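Local coordinates for lysyl-trna-dependent l-ysyl-phosphatidylgycerol synthase (Bacillus licheniformis, PDB 4V36), which probably transfers lysine from lysyl-tRNA to phosphatidylglycerol, giving the lysyl-phosphatidylglycerol that contributes to bacterial resistance and lipid homeostasis, at residues A[56-66]-A[90-101]. Sequence-based numbering, arbitrary orientation.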
loop_
_atom_site.group_PDB
_atom_site.type_symbol
_atom_site.label_atom_id
_atom_site.label_comp_id
_atom_site.label_asym_id
_atom_site.label_seq_id
_atom_site.Cartn_x
_atom_site.Cartn_y
_atom_site.Cartn_z
ATOM N N LYS A 56 3.499 17.126 -4.877
ATOM C CA LYS A 56 4.517 18.136 -5.135
ATOM C C LYS A 56 5.311 18.461 -3.875
ATOM O O LYS A 56 4.737 18.740 -2.822
ATOM C CB LYS A 56 3.874 19.406 -5.698
ATOM C CG LYS A 56 4.861 20.509 -6.048
ATOM C CD LYS A 56 4.148 21.707 -6.658
ATOM C CE LYS A 56 5.113 22.847 -6.935
ATOM N NZ LYS A 56 5.754 23.343 -5.686
ATOM N N VAL A 57 6.635 18.406 -3.986
ATOM C CA VAL A 57 7.520 18.766 -2.885
ATOM C C VAL A 57 8.569 19.763 -3.368
ATOM O O VAL A 57 9.605 19.376 -3.910
ATOM C CB VAL A 57 8.225 17.533 -2.283
ATOM C CG1 VAL A 57 9.105 17.943 -1.110
ATOM C CG2 VAL A 57 7.204 16.495 -1.844
ATOM N N GLY A 58 8.292 21.047 -3.174
ATOM C CA GLY A 58 9.173 22.093 -3.657
ATOM C C GLY A 58 9.225 22.097 -5.172
ATOM O O GLY A 58 8.201 22.253 -5.835
ATOM N N GLN A 59 10.421 21.916 -5.719
ATOM C CA GLN A 59 10.591 21.841 -7.165
ATOM C C GLN A 59 10.712 20.389 -7.618
ATOM O O GLN A 59 11.264 20.107 -8.681
ATOM C CB GLN A 59 11.822 22.636 -7.609
ATOM C CG GLN A 59 11.701 24.144 -7.429
ATOM C CD GLN A 59 11.879 24.585 -5.987
ATOM O OE1 GLN A 59 12.675 24.009 -5.244
ATOM N NE2 GLN A 59 11.132 25.606 -5.584
ATOM N N ARG A 60 10.195 19.472 -6.806
ATOM C CA ARG A 60 10.289 18.047 -7.110
ATOM C C ARG A 60 8.941 17.343 -6.977
ATOM O O ARG A 60 8.248 17.491 -5.972
ATOM C CB ARG A 60 11.323 17.376 -6.200
ATOM C CG ARG A 60 12.703 18.015 -6.272
ATOM C CD ARG A 60 13.720 17.277 -5.419
ATOM N NE ARG A 60 14.988 17.998 -5.359
ATOM C CZ ARG A 60 16.103 17.508 -4.828
ATOM N NH1 ARG A 60 16.114 16.287 -4.311
ATOM N NH2 ARG A 60 17.209 18.239 -4.818
ATOM N N LEU A 61 8.578 16.577 -8.003
ATOM C CA LEU A 61 7.320 15.839 -8.012
ATOM C C LEU A 61 7.550 14.356 -7.734
ATOM O O LEU A 61 8.399 13.725 -8.364
ATOM C CB LEU A 61 6.606 16.012 -9.354
ATOM C CG LEU A 61 6.306 17.436 -9.828
ATOM C CD1 LEU A 61 5.746 17.416 -11.240
ATOM C CD2 LEU A 61 5.339 18.130 -8.883
ATOM N N VAL A 62 6.792 13.800 -6.794
ATOM C CA VAL A 62 6.909 12.385 -6.461
ATOM C C VAL A 62 5.686 11.602 -6.931
ATOM O O VAL A 62 4.586 11.787 -6.414
ATOM C CB VAL A 62 7.089 12.169 -4.946
ATOM C CG1 VAL A 62 7.313 10.693 -4.645
ATOM C CG2 VAL A 62 8.249 13.004 -4.425
ATOM N N VAL A 63 5.891 10.727 -7.910
ATOM C CA VAL A 63 4.815 9.896 -8.442
ATOM C C VAL A 63 4.655 8.620 -7.621
ATOM O O VAL A 63 5.641 7.976 -7.265
ATOM C CB VAL A 63 5.072 9.525 -9.918
ATOM C CG1 VAL A 63 3.968 8.623 -10.449
ATOM C CG2 VAL A 63 5.195 10.779 -10.767
ATOM N N LEU A 64 3.410 8.262 -7.317
ATOM C CA LEU A 64 3.132 7.045 -6.565
ATOM C C LEU A 64 2.865 5.863 -7.494
ATOM O O LEU A 64 1.777 5.734 -8.055
ATOM C CB LEU A 64 1.940 7.252 -5.628
ATOM C CG LEU A 64 1.592 6.066 -4.726
ATOM C CD1 LEU A 64 2.769 5.719 -3.826
ATOM C CD2 LEU A 64 0.352 6.357 -3.899
ATOM N N GLY A 65 3.869 5.008 -7.658
ATOM C CA GLY A 65 3.729 3.801 -8.453
ATOM C C GLY A 65 3.728 4.036 -9.950
ATOM O O GLY A 65 3.986 5.143 -10.421
ATOM N N ASP A 66 3.445 2.974 -10.699
ATOM C CA ASP A 66 3.307 3.060 -12.147
ATOM C C ASP A 66 1.973 3.717 -12.499
ATOM O O ASP A 66 1.106 3.851 -11.636
ATOM C CB ASP A 66 3.412 1.664 -12.772
ATOM C CG ASP A 66 4.793 1.060 -12.618
ATOM O OD1 ASP A 66 5.721 1.512 -13.322
ATOM O OD2 ASP A 66 4.950 0.128 -11.801
ATOM N N TYR A 90 10.716 21.149 -13.008
ATOM C CA TYR A 90 10.572 20.266 -11.856
ATOM C C TYR A 90 11.302 18.944 -12.060
ATOM O O TYR A 90 11.347 18.411 -13.168
ATOM C CB TYR A 90 9.092 19.993 -11.566
ATOM C CG TYR A 90 8.312 21.199 -11.093
ATOM C CD1 TYR A 90 8.961 22.340 -10.639
ATOM C CD2 TYR A 90 6.923 21.194 -11.097
ATOM C CE1 TYR A 90 8.250 23.445 -10.206
ATOM C CE2 TYR A 90 6.204 22.293 -10.666
ATOM C CZ TYR A 90 6.871 23.415 -10.221
ATOM O OH TYR A 90 6.158 24.511 -9.792
ATOM N N LEU A 91 11.874 18.421 -10.981
ATOM C CA LEU A 91 12.470 17.093 -10.995
ATOM C C LEU A 91 11.397 16.062 -10.666
ATOM O O LEU A 91 10.596 16.265 -9.755
ATOM C CB LEU A 91 13.628 17.005 -9.998
ATOM C CG LEU A 91 14.370 15.668 -9.916
ATOM C CD1 LEU A 91 15.098 15.370 -11.218
ATOM C CD2 LEU A 91 15.335 15.658 -8.739
ATOM N N VAL A 92 11.374 14.960 -11.407
ATOM C CA VAL A 92 10.334 13.956 -11.213
ATOM C C VAL A 92 10.885 12.664 -10.620
ATOM O O VAL A 92 11.861 12.103 -11.117
ATOM C CB VAL A 92 9.614 13.633 -12.532
ATOM C CG1 VAL A 92 8.556 12.563 -12.312
ATOM C CG2 VAL A 92 8.989 14.886 -13.108
ATOM N N ILE A 93 10.245 12.203 -9.551
ATOM C CA ILE A 93 10.630 10.968 -8.882
ATOM C C ILE A 93 9.480 9.963 -8.928
ATOM O O ILE A 93 8.324 10.327 -8.723
ATOM C CB ILE A 93 11.031 11.228 -7.417
ATOM C CG1 ILE A 93 12.055 12.362 -7.336
ATOM C CG2 ILE A 93 11.571 9.963 -6.773
ATOM C CD1 ILE A 93 12.280 12.886 -5.934
ATOM N N PHE A 94 9.800 8.704 -9.210
ATOM C CA PHE A 94 8.793 7.649 -9.221
ATOM C C PHE A 94 8.999 6.706 -8.039
ATOM O O PHE A 94 10.078 6.141 -7.864
ATOM C CB PHE A 94 8.837 6.872 -10.540
ATOM C CG PHE A 94 8.483 7.702 -11.744
ATOM C CD1 PHE A 94 9.457 8.413 -12.425
ATOM C CD2 PHE A 94 7.175 7.773 -12.191
ATOM C CE1 PHE A 94 9.133 9.178 -13.530
ATOM C CE2 PHE A 94 6.844 8.536 -13.295
ATOM C CZ PHE A 94 7.825 9.240 -13.965
ATOM N N TYR A 95 7.955 6.537 -7.234
ATOM C CA TYR A 95 8.058 5.758 -6.008
ATOM C C TYR A 95 7.240 4.469 -6.064
ATOM O O TYR A 95 6.051 4.490 -6.378
ATOM C CB TYR A 95 7.623 6.611 -4.816
ATOM C CG TYR A 95 7.611 5.873 -3.500
ATOM C CD1 TYR A 95 8.790 5.427 -2.919
ATOM C CD2 TYR A 95 6.419 5.634 -2.830
ATOM C CE1 TYR A 95 8.781 4.753 -1.711
ATOM C CE2 TYR A 95 6.400 4.965 -1.622
ATOM C CZ TYR A 95 7.583 4.526 -1.067
ATOM O OH TYR A 95 7.564 3.856 0.134
ATOM N N GLN A 96 7.899 3.357 -5.747
ATOM C CA GLN A 96 7.294 2.023 -5.751
ATOM C C GLN A 96 6.749 1.610 -7.116
ATOM O O GLN A 96 5.567 1.293 -7.254
ATOM C CB GLN A 96 6.180 1.924 -4.703
ATOM C CG GLN A 96 6.680 1.880 -3.270
ATOM C CD GLN A 96 5.638 1.351 -2.304
ATOM O OE1 GLN A 96 4.746 0.596 -2.688
ATOM N NE2 GLN A 96 5.747 1.747 -1.042
ATOM N N ILE A 97 7.620 1.606 -8.119
ATOM C CA ILE A 97 7.282 1.043 -9.420
ATOM C C ILE A 97 7.733 -0.411 -9.453
ATOM O O ILE A 97 8.436 -0.866 -8.551
ATOM C CB ILE A 97 7.937 1.816 -10.579
ATOM C CG1 ILE A 97 9.448 1.571 -10.598
ATOM C CG2 ILE A 97 7.619 3.300 -10.474
ATOM C CD1 ILE A 97 10.152 2.199 -11.778
ATOM N N GLU A 98 7.335 -1.138 -10.491
ATOM C CA GLU A 98 7.689 -2.547 -10.601
ATOM C C GLU A 98 8.709 -2.777 -11.713
ATOM O O GLU A 98 8.874 -1.937 -12.598
ATOM C CB GLU A 98 6.437 -3.394 -10.834
ATOM C CG GLU A 98 5.416 -3.286 -9.711
ATOM C CD GLU A 98 4.219 -4.194 -9.913
ATOM O OE1 GLU A 98 4.284 -5.082 -10.788
ATOM O OE2 GLU A 98 3.213 -4.017 -9.196
ATOM N N ARG A 99 9.390 -3.919 -11.656
ATOM C CA ARG A 99 10.500 -4.210 -12.560
ATOM C C ARG A 99 10.081 -4.300 -14.027
ATOM O O ARG A 99 10.806 -3.847 -14.913
ATOM C CB ARG A 99 11.190 -5.512 -12.140
ATOM C CG ARG A 99 12.219 -6.023 -13.139
ATOM C CD ARG A 99 13.103 -7.102 -12.535
ATOM N NE ARG A 99 13.991 -6.566 -11.506
ATOM C CZ ARG A 99 15.153 -5.974 -11.760
ATOM N NH1 ARG A 99 15.569 -5.835 -13.012
ATOM N NH2 ARG A 99 15.899 -5.513 -10.763
ATOM N N GLU A 100 8.905 -4.864 -14.284
ATOM C CA GLU A 100 8.467 -5.102 -15.656
ATOM C C GLU A 100 8.109 -3.813 -16.396
ATOM O O GLU A 100 7.732 -3.847 -17.568
ATOM C CB GLU A 100 7.272 -6.058 -15.678
ATOM C CG GLU A 100 5.937 -5.417 -15.337
ATOM C CD GLU A 100 5.766 -5.169 -13.853
ATOM O OE1 GLU A 100 6.518 -5.772 -13.057
ATOM O OE2 GLU A 100 4.880 -4.370 -13.484
ATOM N N ASP A 101 8.231 -2.679 -15.713
ATOM C CA ASP A 101 7.924 -1.388 -16.317
ATOM C C ASP A 101 9.150 -0.479 -16.369
ATOM O O ASP A 101 9.035 0.707 -16.671
ATOM C CB ASP A 101 6.795 -0.698 -15.547
ATOM C CG ASP A 101 5.514 -1.509 -15.539
ATOM O OD1 ASP A 101 5.245 -2.206 -16.540
ATOM O OD2 ASP A 101 4.778 -1.451 -14.532
#
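Strands 60-69 and 91-97 are the parallel neighbours of a beta-alpha-beta crossover in a GNAT-like (acetyltransferase-clan) domain, connected through helix 74-87. Their backbone bonds alternate from Leu91 N to Gln59 O through to Gly65 N, which reaches Tyr95 O at 2.6 Å. On the face under helix 74-87, Val63 lies alongside Phe94, with Val63 CB 3.6 Å from Phe94 CD2. Val63 CG2 also meets Val92 CG1, and Phe81 of the helix touches both valines. At the start of the pair, Leu61 CD1 comes to the edge of the Tyr90 ring, 4.0 Å from CD2, and Lys56 CE lies 3.5 Å from Tyr90 OH, which is hydrogen-bonded to Glu9. On the other face, turned to helix 319-330, Leu64 CD1 sits at the edge of the Tyr95 ring, and Val62 CG1 touches Tyr95 CB. Past the last backbone bond between the strands, the chi1 of buried Asp66 (-67°) sets CG beside its backbone N, and from there the carboxylate reaches Glu98. Asp66 OD1 is hydrogen-bonded to Tyr105 OH, whereas Asp66 OD2 takes the N-H of Glu98 on its syn lone pair, N to OD2 3.0 Å, with 148° at the hydrogen.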